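Local coordinates for protein Two-component system sensor histidine kinase (Bacteroides thetaiotaomicron, PDB 3OTT) that probably acts as a membrane-bound sensor histidine kinase, this chain being its extracellular propeller-and-sandwich part, thought to sense saccharides, at residues B[608-612]-B[621-625]; B[631-637]-B[679-685]; B[690-696]-B[723-729]. All blocks are in the same frame, centred on the assembly; numbering follows the deposited sequence.

In the fold
The chain folds into two seven-bladed beta-propellers followed by a beta-sandwich, and the three contacts follow its last stretch in order. Contact 1 is a hairpin in the closing blade of the second propeller. Contact 2 lies where the connecting segment meets the sandwich beside the first propeller, and contact 3 pairs two strands of that sandwich. Centres of contacts 1 and 2 lie about 18 Å apart, without touching; those of contacts 2 and 3 are about 15 Å apart, and there Asp-680 OD2 lies 3.3 Å from Phe-691 CZ. The hexatantalum dodecabromide cluster touches contact 2 through Arg-634 and Pro-635, about 9 Å from the side chain of Ile-621 and 10 Å from that of Lys-728.

Contact 1. Residues B[608-612]-B[621-625]; sequences EDCVY and ISHSN
Strands 610-612 and 621-623 run antiparallel, with 153° between their directions and their axes approaching to 4.5 Å, as neighbouring strands of a beta hairpin in a propeller blade. Val-611 and Ser-622 form a hydrogen-bonded pair, CA atoms 5.2 Å apart: Val-611 N gives to Ser-622 O at 2.7 Å, and Ser-622 N to Val-611 O at 3.0 Å. Tyr-612 and Ile-621 follow as a non-hydrogen-bonded pair (CA to CA 4.7 Å), and Ile-621 CA lies 3.3 Å from Val-611 O. At the start of its strand, Asp-609 takes a left-handed conformation (phi 38°, psi 56°) and with Cys-610 faces Asp-605, making a G1 beta bulge. Beyond Ile-621, Gln-310 bonds to the backbone; its strand, 310-313, comes from the start of the second propeller, so this blade closes the ring. Tyr-612 and Ile-621, both m at chi1, share one face, with Tyr-612 CE1 3.9 Å from Ile-621 CG1. Val-611 and Ser-622 occupy the other and pack on Trp-572 of the adjacent blade. Asp-609, t at chi1, pairs through OD1 with Lys-568, and the same oxygen accepts a hydrogen bond from Ser-624 OG at 3.0 Å.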
loop_
_atom_site.group_PDB
_atom_site.type_symbol
_atom_site.label_atom_id
_atom_site.label_comp_id
_atom_site.label_asym_id
_atom_site.label_seq_id
_atom_site.Cartn_x
_atom_site.Cartn_y
_atom_site.Cartn_z
ATOM N N GLU B 608 12.318 9.988 25.473
ATOM C CA GLU B 608 13.242 9.418 24.484
ATOM C C GLU B 608 14.328 10.401 24.078
ATOM O O GLU B 608 15.092 10.133 23.157
ATOM C CB GLU B 608 12.486 8.912 23.248
ATOM C CG GLU B 608 11.395 7.881 23.532
ATOM C CD GLU B 608 11.912 6.514 23.950
ATOM O OE1 GLU B 608 13.090 6.166 23.623
ATOM O OE2 GLU B 608 11.116 5.778 24.611
ATOM N N ASP B 609 14.360 11.560 24.739
ATOM C CA ASP B 609 15.165 12.703 24.291
ATOM C C ASP B 609 15.194 12.884 22.745
ATOM O O ASP B 609 16.266 12.860 22.110
ATOM C CB ASP B 609 16.583 12.570 24.860
ATOM C CG ASP B 609 17.387 13.848 24.742
ATOM O OD1 ASP B 609 16.804 14.866 24.300
ATOM O OD2 ASP B 609 18.610 13.812 25.078
ATOM N N CYS B 610 14.023 13.008 22.133
ATOM C CA CYS B 610 13.990 13.247 20.704
ATOM C C CYS B 610 12.811 14.127 20.271
ATOM O O CYS B 610 11.899 14.387 21.049
ATOM C CB CYS B 610 13.985 11.924 19.975
ATOM S SG CYS B 610 12.463 11.116 20.228
ATOM N N VAL B 611 12.867 14.602 19.029
ATOM C CA VAL B 611 11.859 15.506 18.450
ATOM C C VAL B 611 11.229 14.885 17.194
ATOM O O VAL B 611 11.926 14.414 16.310
ATOM C CB VAL B 611 12.470 16.889 18.104
ATOM C CG1 VAL B 611 11.396 17.844 17.489
ATOM C CG2 VAL B 611 13.080 17.517 19.339
ATOM N N TYR B 612 9.900 14.874 17.153
ATOM C CA TYR B 612 9.117 14.406 15.997
ATOM C C TYR B 612 8.712 15.601 15.162
ATOM O O TYR B 612 8.195 16.603 15.706
ATOM C CB TYR B 612 7.872 13.640 16.456
ATOM C CG TYR B 612 8.275 12.378 17.204
ATOM C CD1 TYR B 612 8.536 11.179 16.530
ATOM C CD2 TYR B 612 8.432 12.387 18.568
ATOM C CE1 TYR B 612 8.936 10.045 17.208
ATOM C CE2 TYR B 612 8.826 11.206 19.274
ATOM C CZ TYR B 612 9.091 10.072 18.585
ATOM O OH TYR B 612 9.480 8.957 19.283
ATOM N N ILE B 621 12.409 12.218 12.758
ATOM C CA ILE B 621 12.790 12.066 14.148
ATOM C C ILE B 621 14.192 12.574 14.217
ATOM O O ILE B 621 15.001 12.284 13.332
ATOM C CB ILE B 621 12.824 10.615 14.597
ATOM C CG1 ILE B 621 11.501 9.911 14.304
ATOM C CG2 ILE B 621 13.129 10.528 16.079
ATOM C CD1 ILE B 621 11.564 8.382 14.624
ATOM N N SER B 622 14.486 13.308 15.272
ATOM C CA SER B 622 15.779 13.913 15.442
ATOM C C SER B 622 16.069 13.953 16.940
ATOM O O SER B 622 15.150 14.133 17.740
ATOM C CB SER B 622 15.752 15.316 14.843
ATOM O OG SER B 622 16.970 16.008 15.035
ATOM N N HIS B 623 17.332 13.752 17.320
ATOM C CA HIS B 623 17.773 14.114 18.668
ATOM C C HIS B 623 17.643 15.619 18.889
ATOM O O HIS B 623 17.696 16.397 17.951
ATOM C CB HIS B 623 19.241 13.758 18.887
ATOM C CG HIS B 623 19.547 12.299 18.818
ATOM N ND1 HIS B 623 20.531 11.789 17.994
ATOM C CD2 HIS B 623 19.029 11.243 19.489
ATOM C CE1 HIS B 623 20.606 10.479 18.162
ATOM N NE2 HIS B 623 19.701 10.123 19.060
ATOM N N SER B 624 17.530 16.010 20.149
ATOM C CA SER B 624 17.459 17.411 20.555
ATOM C C SER B 624 18.689 18.238 20.257
ATOM O O SER B 624 18.593 19.431 19.928
ATOM C CB SER B 624 17.210 17.449 22.034
ATOM O OG SER B 624 15.932 16.899 22.221
ATOM N N ASN B 625 19.846 17.599 20.368
ATOM C CA ASN B 625 21.126 18.316 20.281
ATOM C C ASN B 625 21.883 18.118 18.978
ATOM O O ASN B 625 23.125 18.146 18.983
ATOM C CB ASN B 625 22.028 17.917 21.451
ATOM C CG ASN B 625 22.395 16.445 21.431
ATOM O OD1 ASN B 625 21.844 15.667 20.637
ATOM N ND2 ASN B 625 23.329 16.045 22.318
#

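Contact 2. Residues B[631-637]-B[679-685]. With TBR (hexatantalum dodecabromide), chain D.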
loop_
_atom_site.group_PDB
_atom_site.type_symbol
_atom_site.label_atom_id
_atom_site.label_comp_id
_atom_site.label_asym_id
_atom_site.label_seq_id
_atom_site.Cartn_x
_atom_site.Cartn_y
_atom_site.Cartn_z
ATOM N N GLN B 631 19.158 7.304 15.075
ATOM C CA GLN B 631 19.101 5.872 14.817
ATOM C C GLN B 631 17.984 5.162 15.591
ATOM O O GLN B 631 17.906 5.273 16.829
ATOM C CB GLN B 631 20.492 5.230 14.989
ATOM C CG GLN B 631 21.471 5.717 13.869
ATOM C CD GLN B 631 21.165 5.094 12.494
ATOM O OE1 GLN B 631 21.448 3.926 12.267
ATOM N NE2 GLN B 631 20.620 5.880 11.580
ATOM N N PRO B 632 17.081 4.491 14.836
ATOM C CA PRO B 632 15.978 3.689 15.361
ATOM C C PRO B 632 16.545 2.517 16.127
ATOM O O PRO B 632 17.646 2.058 15.835
ATOM C CB PRO B 632 15.276 3.178 14.094
ATOM C CG PRO B 632 16.358 3.211 12.998
ATOM C CD PRO B 632 17.115 4.470 13.355
ATOM N N GLU B 633 15.822 2.056 17.131
ATOM C CA GLU B 633 16.276 0.905 17.871
ATOM C C GLU B 633 16.175 -0.321 16.940
ATOM O O GLU B 633 15.199 -0.492 16.208
ATOM C CB GLU B 633 15.552 0.757 19.220
ATOM C CG GLU B 633 16.360 -0.093 20.238
ATOM C CD GLU B 633 15.921 0.058 21.718
ATOM O OE1 GLU B 633 15.796 -0.991 22.412
ATOM O OE2 GLU B 633 15.736 1.209 22.198
ATOM N N ARG B 634 17.259 -1.076 16.876
ATOM C CA ARG B 634 17.269 -2.320 16.174
ATOM C C ARG B 634 17.406 -3.515 17.144
ATOM O O ARG B 634 18.088 -3.415 18.172
ATOM C CB ARG B 634 18.398 -2.310 15.156
ATOM C CG ARG B 634 18.060 -1.492 13.898
ATOM C CD ARG B 634 19.267 -1.378 12.971
ATOM N NE ARG B 634 19.904 -0.084 13.152
ATOM C CZ ARG B 634 20.932 0.176 13.958
ATOM N NH1 ARG B 634 21.516 -0.776 14.669
ATOM N NH2 ARG B 634 21.389 1.423 14.018
ATOM N N PRO B 635 16.741 -4.632 16.811
ATOM C CA PRO B 635 16.867 -5.842 17.623
ATOM C C PRO B 635 18.286 -6.425 17.625
ATOM O O PRO B 635 18.991 -6.369 16.620
ATOM C CB PRO B 635 15.926 -6.842 16.947
ATOM C CG PRO B 635 15.834 -6.328 15.501
ATOM C CD PRO B 635 15.827 -4.819 15.657
ATOM N N ILE B 636 18.665 -6.998 18.754
ATOM C CA ILE B 636 19.917 -7.722 18.887
ATOM C C ILE B 636 19.693 -9.114 18.332
ATOM O O ILE B 636 18.686 -9.685 18.628
ATOM C CB ILE B 636 20.234 -7.847 20.375
ATOM C CG1 ILE B 636 20.225 -6.470 21.014
ATOM C CG2 ILE B 636 21.497 -8.704 20.665
ATOM C CD1 ILE B 636 20.315 -6.552 22.553
ATOM N N LEU B 637 20.620 -9.617 17.523
ATOM C CA LEU B 637 20.673 -10.975 17.014
ATOM C C LEU B 637 21.945 -11.659 17.496
ATOM O O LEU B 637 22.980 -11.035 17.735
ATOM C CB LEU B 637 20.855 -10.990 15.501
ATOM C CG LEU B 637 19.855 -10.524 14.436
ATOM C CD1 LEU B 637 19.556 -9.029 14.514
ATOM C CD2 LEU B 637 20.469 -10.844 13.049
ATOM N N SER B 679 24.966 -9.057 17.485
ATOM C CA SER B 679 25.007 -7.811 16.701
ATOM C C SER B 679 23.618 -7.209 16.579
ATOM O O SER B 679 22.634 -7.939 16.510
ATOM C CB SER B 679 25.574 -8.102 15.301
ATOM O OG SER B 679 25.381 -6.993 14.440
ATOM N N ASP B 680 23.530 -5.895 16.516
ATOM C CA ASP B 680 22.301 -5.229 16.155
ATOM C C ASP B 680 22.427 -4.621 14.730
ATOM O O ASP B 680 21.685 -3.705 14.352
ATOM C CB ASP B 680 21.953 -4.159 17.180
ATOM C CG ASP B 680 23.057 -3.048 17.328
ATOM O OD1 ASP B 680 24.193 -3.126 16.748
ATOM O OD2 ASP B 680 22.773 -2.078 18.090
ATOM N N LEU B 681 23.359 -5.157 13.950
ATOM C CA LEU B 681 23.535 -4.784 12.507
ATOM C C LEU B 681 23.860 -3.304 12.360
ATOM O O LEU B 681 23.118 -2.589 11.741
ATOM C CB LEU B 681 22.280 -5.101 11.674
ATOM C CG LEU B 681 21.652 -6.521 11.720
ATOM C CD1 LEU B 681 20.389 -6.507 10.777
ATOM C CD2 LEU B 681 22.566 -7.644 11.331
ATOM N N PRO B 682 24.940 -2.834 12.984
ATOM C CA PRO B 682 25.216 -1.401 12.969
ATOM C C PRO B 682 25.927 -0.894 11.651
ATOM O O PRO B 682 26.816 -0.053 11.680
ATOM C CB PRO B 682 26.103 -1.225 14.194
ATOM C CG PRO B 682 26.918 -2.518 14.247
ATOM C CD PRO B 682 25.961 -3.602 13.730
ATOM N N TYR B 683 25.476 -1.364 10.500
ATOM C CA TYR B 683 25.979 -0.873 9.220
ATOM C C TYR B 683 26.061 0.647 9.107
ATOM O O TYR B 683 27.054 1.177 8.594
ATOM C CB TYR B 683 25.115 -1.404 8.084
ATOM C CG TYR B 683 24.985 -2.911 8.108
ATOM C CD1 TYR B 683 26.106 -3.739 8.276
ATOM C CD2 TYR B 683 23.734 -3.509 8.013
ATOM C CE1 TYR B 683 25.980 -5.135 8.344
ATOM C CE2 TYR B 683 23.584 -4.882 8.084
ATOM C CZ TYR B 683 24.726 -5.701 8.228
ATOM O OH TYR B 683 24.539 -7.076 8.251
ATOM N N SER B 684 25.024 1.354 9.552
ATOM C CA SER B 684 24.960 2.786 9.321
ATOM C C SER B 684 25.680 3.657 10.352
ATOM O O SER B 684 25.572 4.871 10.291
ATOM C CB SER B 684 23.508 3.218 9.171
ATOM O OG SER B 684 22.861 2.448 8.156
ATOM N N LEU B 685 26.464 3.069 11.245
ATOM C CA LEU B 685 26.900 3.785 12.454
ATOM C C LEU B 685 28.365 4.175 12.419
ATOM O O LEU B 685 29.206 3.364 12.096
ATOM C CB LEU B 685 26.671 2.890 13.681
ATOM C CG LEU B 685 25.235 2.624 14.131
ATOM C CD1 LEU B 685 25.150 1.910 15.508
ATOM C CD2 LEU B 685 24.543 3.965 14.188
HETATM TA TA1 TBR D . 13.513 -1.194 7.841
HETATM TA TA2 TBR D . 15.809 -2.258 8.900
HETATM TA TA3 TBR D . 13.856 -1.100 10.632
HETATM TA TA4 TBR D . 14.317 -3.889 10.595
HETATM TA TA5 TBR D . 11.983 -2.806 9.497
HETATM TA TA6 TBR D . 13.917 -3.868 7.802
HETATM BR BR1 TBR D . 15.841 -0.289 7.115
HETATM BR BR2 TBR D . 13.184 1.019 9.175
HETATM BR BR3 TBR D . 10.940 -1.156 7.767
HETATM BR BR4 TBR D . 13.149 -2.568 5.679
HETATM BR BR5 TBR D . 16.383 -0.400 10.615
HETATM BR BR6 TBR D . 11.387 -1.118 11.424
HETATM BR BR7 TBR D . 11.924 -4.707 11.273
HETATM BR BR8 TBR D . 14.406 -6.049 9.164
HETATM BR BR9 TBR D . 16.921 -3.895 10.603
HETATM BR BRA TBR D . 14.325 -2.479 12.812
HETATM BR BRB TBR D . 11.451 -4.699 7.796
HETATM BR BRC TBR D . 16.397 -3.865 6.988
HETATM O O HOH W 1 18.943 -5.745 13.821
#
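Arg-634 stretches its side chain over the turn of segment 679-685, its guanidinium overlapping the backbone of Leu-681, whose O sits over one face, 3.8 Å from NH1. In the plane of the group, Arg-634 NH1 donates to Asp-680 O at 3.0 Å; the ion pair of NH1 with Asp-680 OD2 is long at 3.9 Å, and that carboxylate is also held by Asn-689. On the other arm, Arg-634 NH2 donates to Gln-631 OE1 at 3.1 Å, bridging residues of its own segment, while Gln-631 CG packs 3.6 Å from Leu-685 CD2. Further along, the backbones join as a short antiparallel pair: Leu-637 N to Ser-679 O and Ser-679 N to Leu-637 O, both 2.8 Å. This is where the segment from the second propeller enters the beta-sandwich. A water 2.9 Å from Pro-635 O reaches weakly, at 3.5 Å, to Asp-680 O. The bend of 679-685 is held by an ST turn, Leu-681 N to Ser-679 OG at 2.8 Å, then a type I turn from Pro-682 to Leu-685. It rests on the first propeller: Ser-679 OG bonds to Asp-47, Tyr-683 OH to Tyr-46, and Ser-684 OG to Glu-289. The hexatantalum dodecabromide cluster, a heavy-atom phasing compound that marks no natural ligand site, lies alongside, Arg-634 CG 3.8 Å from BR5 and Pro-635 CD 4.0 Å from BRA. All three hydrogen bonds between the segments end on main-chain oxygens, and the ion pairs of Arg-634 with Asp-680 and Glu-289 are long, so the join depends little on close charge pairing.

Contact 3. Residues B[690-696]-B[723-729]; sequences KFVYRLE and QLIISKL
Two extended strands, 691-696 and 723-728, run antiparallel at 162° with axes approaching to 4.7 Å, forming part of one sheet of the immunoglobulin-like sandwich of the Y_Y_Y domain. Backbone hydrogen bonds set the pairing. Val-692 N to Ser-727 O and Ser-727 N to Val-692 O are both 2.9 Å; Arg-694 N to Ile-725 O is 3.1 Å and Ile-725 N to Arg-694 O 2.9 Å; Glu-696 N to Gln-723 O is 2.8 Å and Gln-723 N to Glu-696 O 3.2 Å. One more follows at the end, Leu-729 N to Lys-690 O at 2.6 Å. Between them Tyr-693 faces Ile-726 and Leu-695 faces Leu-724, non-hydrogen-bonded pairs with CA atoms 4.5 Å apart, and Tyr-693 CA lies 3.2 Å from Ile-725 O.

Apolar contacts are made by Tyr-693 CB with Ile-726 CG1 (4.3 Å), Leu-695 CD1 with Leu-724 CB (4.2 Å) and Val-692 CG1 with Leu-729 CD1 (3.8 Å). Among charged groups, Arg-694, p at chi1, places NE 3.4 Å from Glu-696 OE2, a salt bridge whose hydrogen bond is weak; its guanidinium also makes a cation-pi contact with Trp-702.

The face bearing Tyr-693, Leu-695, Leu-724 and Ile-726 packs against strands 674-679 and 711-714 of the opposing sheet, while strands 703-704 and 740-746 flank the pair within its own.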
loop_
_atom_site.group_PDB
_atom_site.type_symbol
_atom_site.label_atom_id
_atom_site.label_comp_id
_atom_site.label_asym_id
_atom_site.label_seq_id
_atom_site.Cartn_x
_atom_site.Cartn_y
_atom_site.Cartn_z
ATOM N N LYS B 690 26.731 0.077 22.925
ATOM C CA LYS B 690 27.287 -0.590 24.094
ATOM C C LYS B 690 26.273 -1.566 24.668
ATOM O O LYS B 690 25.087 -1.261 24.736
ATOM C CB LYS B 690 27.686 0.456 25.134
ATOM C CG LYS B 690 28.995 1.157 24.790
ATOM C CD LYS B 690 29.210 2.462 25.577
ATOM C CE LYS B 690 30.583 3.064 25.197
ATOM N NZ LYS B 690 30.851 4.449 25.761
ATOM N N PHE B 691 26.739 -2.750 25.059
ATOM C CA PHE B 691 25.843 -3.825 25.530
ATOM C C PHE B 691 26.143 -4.311 26.968
ATOM O O PHE B 691 27.252 -4.205 27.466
ATOM C CB PHE B 691 25.812 -4.992 24.495
ATOM C CG PHE B 691 25.293 -4.553 23.096
ATOM C CD1 PHE B 691 23.954 -4.567 22.814
ATOM C CD2 PHE B 691 26.162 -4.030 22.140
ATOM C CE1 PHE B 691 23.467 -4.101 21.580
ATOM C CE2 PHE B 691 25.692 -3.555 20.878
ATOM C CZ PHE B 691 24.370 -3.598 20.595
ATOM N N VAL B 692 25.119 -4.800 27.639
ATOM C CA VAL B 692 25.262 -5.440 28.918
ATOM C C VAL B 692 24.703 -6.841 28.761
ATOM O O VAL B 692 23.883 -7.107 27.861
ATOM C CB VAL B 692 24.515 -4.674 30.074
ATOM C CG1 VAL B 692 25.335 -3.465 30.559
ATOM C CG2 VAL B 692 23.145 -4.237 29.661
ATOM N N TYR B 693 25.193 -7.761 29.592
ATOM C CA TYR B 693 24.744 -9.145 29.538
ATOM C C TYR B 693 24.808 -9.763 30.900
ATOM O O TYR B 693 25.600 -9.323 31.766
ATOM C CB TYR B 693 25.590 -9.965 28.549
ATOM C CG TYR B 693 27.032 -10.213 28.945
ATOM C CD1 TYR B 693 28.019 -9.266 28.695
ATOM C CD2 TYR B 693 27.405 -11.404 29.536
ATOM C CE1 TYR B 693 29.354 -9.489 29.057
ATOM C CE2 TYR B 693 28.740 -11.653 29.928
ATOM C CZ TYR B 693 29.699 -10.701 29.684
ATOM O OH TYR B 693 30.986 -10.947 30.047
ATOM N N ARG B 694 24.027 -10.816 31.088
ATOM C CA ARG B 694 24.075 -11.597 32.319
ATOM C C ARG B 694 23.591 -13.010 32.023
ATOM O O ARG B 694 22.756 -13.208 31.125
ATOM C CB ARG B 694 23.215 -10.951 33.412
ATOM C CG ARG B 694 21.744 -10.887 33.066
ATOM C CD ARG B 694 21.038 -9.851 33.937
ATOM N NE ARG B 694 20.887 -10.314 35.322
ATOM C CZ ARG B 694 20.849 -9.503 36.373
ATOM N NH1 ARG B 694 20.943 -8.180 36.218
ATOM N NH2 ARG B 694 20.712 -10.006 37.584
ATOM N N LEU B 695 24.114 -13.991 32.759
ATOM C CA LEU B 695 23.622 -15.338 32.591
ATOM C C LEU B 695 22.835 -15.788 33.834
ATOM O O LEU B 695 23.435 -16.115 34.840
ATOM C CB LEU B 695 24.797 -16.304 32.252
ATOM C CG LEU B 695 24.467 -17.782 31.983
ATOM C CD1 LEU B 695 23.621 -17.890 30.749
ATOM C CD2 LEU B 695 25.698 -18.701 31.877
ATOM N N GLU B 696 21.510 -15.804 33.753
ATOM C CA GLU B 696 20.671 -16.287 34.843
ATOM C C GLU B 696 21.024 -17.715 35.220
ATOM O O GLU B 696 21.097 -18.577 34.363
ATOM C CB GLU B 696 19.174 -16.201 34.523
ATOM C CG GLU B 696 18.564 -14.799 34.684
ATOM C CD GLU B 696 18.698 -14.252 36.124
ATOM O OE1 GLU B 696 18.477 -15.024 37.116
ATOM O OE2 GLU B 696 19.048 -13.044 36.244
ATOM N N GLN B 723 19.891 -18.858 31.386
ATOM C CA GLN B 723 19.210 -17.985 30.427
ATOM C C GLN B 723 20.157 -16.808 30.214
ATOM O O GLN B 723 20.469 -16.114 31.168
ATOM C CB GLN B 723 17.843 -17.523 30.978
ATOM C CG GLN B 723 17.094 -16.596 30.073
ATOM C CD GLN B 723 15.777 -16.109 30.662
ATOM O OE1 GLN B 723 15.765 -15.255 31.547
ATOM N NE2 GLN B 723 14.654 -16.623 30.140
ATOM N N LEU B 724 20.617 -16.613 28.976
ATOM C CA LEU B 724 21.462 -15.500 28.641
ATOM C C LEU B 724 20.585 -14.296 28.271
ATOM O O LEU B 724 19.741 -14.366 27.363
ATOM C CB LEU B 724 22.226 -15.869 27.399
ATOM C CG LEU B 724 23.633 -15.442 27.107
ATOM C CD1 LEU B 724 23.793 -15.296 25.598
ATOM C CD2 LEU B 724 24.181 -14.259 27.923
ATOM N N ILE B 725 20.806 -13.182 28.944
ATOM C CA ILE B 725 20.053 -11.989 28.641
ATOM C C ILE B 725 21.007 -10.907 28.138
ATOM O O ILE B 725 22.006 -10.601 28.790
ATOM C CB ILE B 725 19.247 -11.523 29.864
ATOM C CG1 ILE B 725 18.298 -12.650 30.324
ATOM C CG2 ILE B 725 18.492 -10.217 29.580
ATOM C CD1 ILE B 725 17.675 -12.406 31.767
ATOM N N ILE B 726 20.735 -10.386 26.947
ATOM C CA ILE B 726 21.605 -9.396 26.359
ATOM C C ILE B 726 20.816 -8.130 26.100
ATOM O O ILE B 726 19.701 -8.210 25.619
ATOM C CB ILE B 726 22.228 -9.917 25.053
ATOM C CG1 ILE B 726 23.015 -11.208 25.326
ATOM C CG2 ILE B 726 23.139 -8.858 24.433
ATOM C CD1 ILE B 726 23.384 -11.961 24.040
ATOM N N SER B 727 21.348 -6.960 26.434
ATOM C CA SER B 727 20.569 -5.713 26.233
ATOM C C SER B 727 21.459 -4.553 25.864
ATOM O O SER B 727 22.582 -4.476 26.313
ATOM C CB SER B 727 19.726 -5.398 27.504
ATOM O OG SER B 727 18.859 -4.297 27.273
ATOM N N LYS B 728 20.959 -3.647 25.035
ATOM C CA LYS B 728 21.669 -2.428 24.684
ATOM C C LYS B 728 21.747 -1.548 25.905
ATOM O O LYS B 728 20.755 -1.410 26.600
ATOM C CB LYS B 728 20.904 -1.637 23.612
ATOM C CG LYS B 728 21.799 -0.575 22.885
ATOM C CD LYS B 728 21.078 0.700 22.425
ATOM C CE LYS B 728 19.960 0.421 21.428
ATOM N NZ LYS B 728 19.705 1.580 20.506
ATOM N N LEU B 729 22.904 -0.936 26.141
ATOM C CA LEU B 729 23.058 0.103 27.166
ATOM C C LEU B 729 22.465 1.426 26.662
ATOM O O LEU B 729 22.920 2.002 25.673
ATOM C CB LEU B 729 24.531 0.257 27.573
ATOM C CG LEU B 729 24.889 0.979 28.870
ATOM C CD1 LEU B 729 24.410 0.196 30.122
ATOM C CD2 LEU B 729 26.404 1.248 28.932
#